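Anti sigma factor FlgM (Aquifex aeolicus, PDB 1RP3) binds the flagellar sigma factor sigma-28 (FliA) and, as an anti-sigma factor, probably holds it in an inactive conformation. Local coordinates at residues R4-R9 / A43-K48. Numbering follows the deposited sequence.
Sequences RIELSR and AQELSK
Leu7, in the first turn of helix 5-14, lies level with Glu45, near the C-terminal end of helix 31-46, their CA atoms 7.3 Å apart, the closest CA pair of the two segments. Side chains alone bridge the gap. Leu7 reaches across with both methyls: CD2 lies 3.7 Å from CB of Glu45, the two side chains sliding past each other in opposite directions, while CD1 meets CD2 of Leu46 at 3.9 Å. Beside this leucine pair, Glu6 and Glu45 cross at about a right angle, and CG of Glu6 sits 3.8 Å from the carboxylate carbon CD of Glu45. Glu6 CG stands anti to its own backbone N (chi1 179°), and a bend at chi2 swings the carboxylate back to Arg9, whose NH1 forms a salt bridge to OE2 at 2.7 Å and lies equally near OE1, both hydrogen bonds bent and weak. The carboxylates stay separated, OE2 of Glu6 being 5.0 Å from OE2 of Glu45. Replacing Glu45 with an alanine would probably keep the CB contact with Leu7 but leave CG of Glu6 without its cover. Leu19 and Lys26 of the sigma-28 chain pack on Leu7 and Leu46 respectively. The contact thus rests on carbon-to-carbon contacts, mostly of methyl and methylene groups, and any repulsion between the two carboxylates is probably eased by Arg9, which pairs with Glu6.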
ATOM      1  N   ARG B   4      15.770  -9.551  18.010  1.00 66.33           N
ATOM      2  CA  ARG B   4      15.705 -11.009  17.880  1.00 63.52           C
ATOM      3  C   ARG B   4      15.239 -11.637  19.193  1.00 61.98           C
ATOM      4  O   ARG B   4      14.223 -12.336  19.242  1.00 61.22           O
ATOM      5  CB  ARG B   4      17.063 -11.587  17.480  1.00 64.52           C
ATOM      6  N   ILE B   5      15.995 -11.383  20.258  1.00 59.62           N
ATOM      7  CA  ILE B   5      15.678 -11.916  21.579  1.00 56.43           C
ATOM      8  C   ILE B   5      14.385 -11.293  22.097  1.00 54.38           C
ATOM      9  O   ILE B   5      13.518 -11.988  22.633  1.00 53.69           O
ATOM     10  CB  ILE B   5      16.834 -11.650  22.586  1.00 56.99           C
ATOM     11  CG1 ILE B   5      18.117 -12.336  22.095  1.00 57.15           C
ATOM     12  CG2 ILE B   5      16.457 -12.148  23.989  1.00 55.15           C
ATOM     13  CD1 ILE B   5      19.314 -12.143  22.999  1.00 56.09           C
ATOM     14  N   GLU B   6      14.263  -9.980  21.928  1.00 51.67           N
ATOM     15  CA  GLU B   6      13.081  -9.260  22.376  1.00 49.54           C
ATOM     16  C   GLU B   6      11.845  -9.651  21.562  1.00 48.11           C
ATOM     17  O   GLU B   6      10.769  -9.882  22.126  1.00 47.92           O
ATOM     18  CB  GLU B   6      13.330  -7.746  22.320  1.00 49.42           C
ATOM     19  CG  GLU B   6      12.159  -6.850  22.737  1.00 51.52           C
ATOM     20  CD  GLU B   6      11.703  -7.054  24.177  1.00 52.88           C
ATOM     21  OE1 GLU B   6      12.319  -7.858  24.909  1.00 54.09           O
ATOM     22  OE2 GLU B   6      10.711  -6.403  24.581  1.00 55.16           O
ATOM     23  N   LEU B   7      12.005  -9.754  20.246  1.00 45.67           N
ATOM     24  CA  LEU B   7      10.891 -10.127  19.380  1.00 43.84           C
ATOM     25  C   LEU B   7      10.343 -11.495  19.769  1.00 44.29           C
ATOM     26  O   LEU B   7       9.131 -11.664  19.909  1.00 43.98           O
ATOM     27  CB  LEU B   7      11.314 -10.122  17.905  1.00 41.56           C
ATOM     28  CG  LEU B   7      11.551  -8.744  17.278  1.00 40.43           C
ATOM     29  CD1 LEU B   7      11.996  -8.866  15.830  1.00 37.02           C
ATOM     30  CD2 LEU B   7      10.274  -7.938  17.377  1.00 38.26           C
ATOM     31  N   SER B   8      11.246 -12.451  19.985  1.00 43.90           N
ATOM     32  CA  SER B   8      10.873 -13.812  20.370  1.00 42.77           C
ATOM     33  C   SER B   8      10.121 -13.812  21.691  1.00 40.50           C
ATOM     34  O   SER B   8       9.192 -14.584  21.889  1.00 40.71           O
ATOM     35  CB  SER B   8      12.125 -14.690  20.479  1.00 44.02           C
ATOM     36  OG  SER B   8      11.793 -16.004  20.889  1.00 46.94           O
ATOM     37  N   ARG B   9      10.509 -12.913  22.585  1.00 41.17           N
ATOM     38  CA  ARG B   9       9.871 -12.821  23.886  1.00 41.05           C
ATOM     39  C   ARG B   9       8.483 -12.226  23.734  1.00 40.07           C
ATOM     40  O   ARG B   9       7.519 -12.720  24.321  1.00 42.15           O
ATOM     41  CB  ARG B   9      10.713 -11.964  24.840  1.00 44.72           C
ATOM     42  CG  ARG B   9      10.295 -12.085  26.309  1.00 49.37           C
ATOM     43  CD  ARG B   9      10.661 -10.841  27.122  1.00 54.55           C
ATOM     44  NE  ARG B   9       9.473 -10.082  27.518  1.00 57.58           N
ATOM     45  CZ  ARG B   9       9.287  -8.788  27.271  1.00 58.62           C
ATOM     46  NH1 ARG B   9      10.216  -8.092  26.626  1.00 57.50           N
ATOM     47  NH2 ARG B   9       8.163  -8.191  27.659  1.00 58.36           N
ATOM     48  N   ALA B  43       6.018  -3.622  17.013  1.00 29.79           N
ATOM     49  CA  ALA B  43       6.150  -2.604  15.971  1.00 32.15           C
ATOM     50  C   ALA B  43       7.311  -1.648  16.265  1.00 34.15           C
ATOM     51  O   ALA B  43       8.054  -1.257  15.353  1.00 32.52           O
ATOM     52  CB  ALA B  43       4.856  -1.815  15.829  1.00 30.15           C
ATOM     53  N   GLN B  44       7.459  -1.281  17.539  1.00 37.13           N
ATOM     54  CA  GLN B  44       8.525  -0.379  17.970  1.00 39.41           C
ATOM     55  C   GLN B  44       9.890  -0.997  17.695  1.00 42.19           C
ATOM     56  O   GLN B  44      10.802  -0.303  17.247  1.00 42.13           O
ATOM     57  CB  GLN B  44       8.383  -0.044  19.453  1.00 38.78           C
ATOM     58  CG  GLN B  44       7.163   0.790  19.781  1.00 40.59           C
ATOM     59  CD  GLN B  44       6.935   0.933  21.284  1.00 43.87           C
ATOM     60  OE1 GLN B  44       7.874   1.181  22.047  1.00 47.27           O
ATOM     61  NE2 GLN B  44       5.680   0.791  21.712  1.00 41.30           N
ATOM     62  N   GLU B  45      10.014  -2.308  17.903  1.00 44.39           N
ATOM     63  CA  GLU B  45      11.281  -3.003  17.655  1.00 49.74           C
ATOM     64  C   GLU B  45      11.632  -3.072  16.175  1.00 51.87           C
ATOM     65  O   GLU B  45      12.799  -2.944  15.795  1.00 52.91           O
ATOM     66  CB  GLU B  45      11.252  -4.426  18.224  1.00 51.18           C
ATOM     67  CG  GLU B  45      11.249  -4.494  19.741  1.00 57.01           C
ATOM     68  CD  GLU B  45      12.480  -3.847  20.372  1.00 60.00           C
ATOM     69  OE1 GLU B  45      13.621  -4.162  19.948  1.00 59.49           O
ATOM     70  OE2 GLU B  45      12.290  -3.017  21.295  1.00 60.48           O
ATOM     71  N   LEU B  46      10.616  -3.262  15.343  1.00 52.88           N
ATOM     72  CA  LEU B  46      10.824  -3.368  13.910  1.00 55.30           C
ATOM     73  C   LEU B  46      11.153  -2.051  13.227  1.00 57.74           C
ATOM     74  O   LEU B  46      11.753  -2.038  12.157  1.00 58.12           O
ATOM     75  CB  LEU B  46       9.595  -3.993  13.256  1.00 53.60           C
ATOM     76  CG  LEU B  46       9.294  -5.430  13.684  1.00 51.28           C
ATOM     77  CD1 LEU B  46       8.033  -5.922  13.001  1.00 47.93           C
ATOM     78  CD2 LEU B  46      10.480  -6.329  13.357  1.00 49.36           C
ATOM     79  N   SER B  47      10.749  -0.944  13.837  1.00 61.64           N
ATOM     80  CA  SER B  47      10.998   0.363  13.250  1.00 66.54           C
ATOM     81  C   SER B  47      11.836   1.257  14.149  1.00 70.70           C
ATOM     82  O   SER B  47      11.732   2.483  14.095  1.00 72.02           O
ATOM     83  CB  SER B  47       9.672   1.040  12.883  1.00 64.59           C
ATOM     84  OG  SER B  47       8.777   1.077  13.978  1.00 64.05           O
ATOM     85  N   LYS B  48      12.707   0.632  14.935  1.00 75.70           N
ATOM     86  CA  LYS B  48      13.573   1.353  15.860  1.00 80.14           C
ATOM     87  C   LYS B  48      14.607   2.215  15.134  1.00 84.07           C
ATOM     88  O   LYS B  48      14.658   3.434  15.331  1.00 84.19           O
ATOM     89  CB  LYS B  48      14.268   0.369  16.813  1.00 78.75           C
TER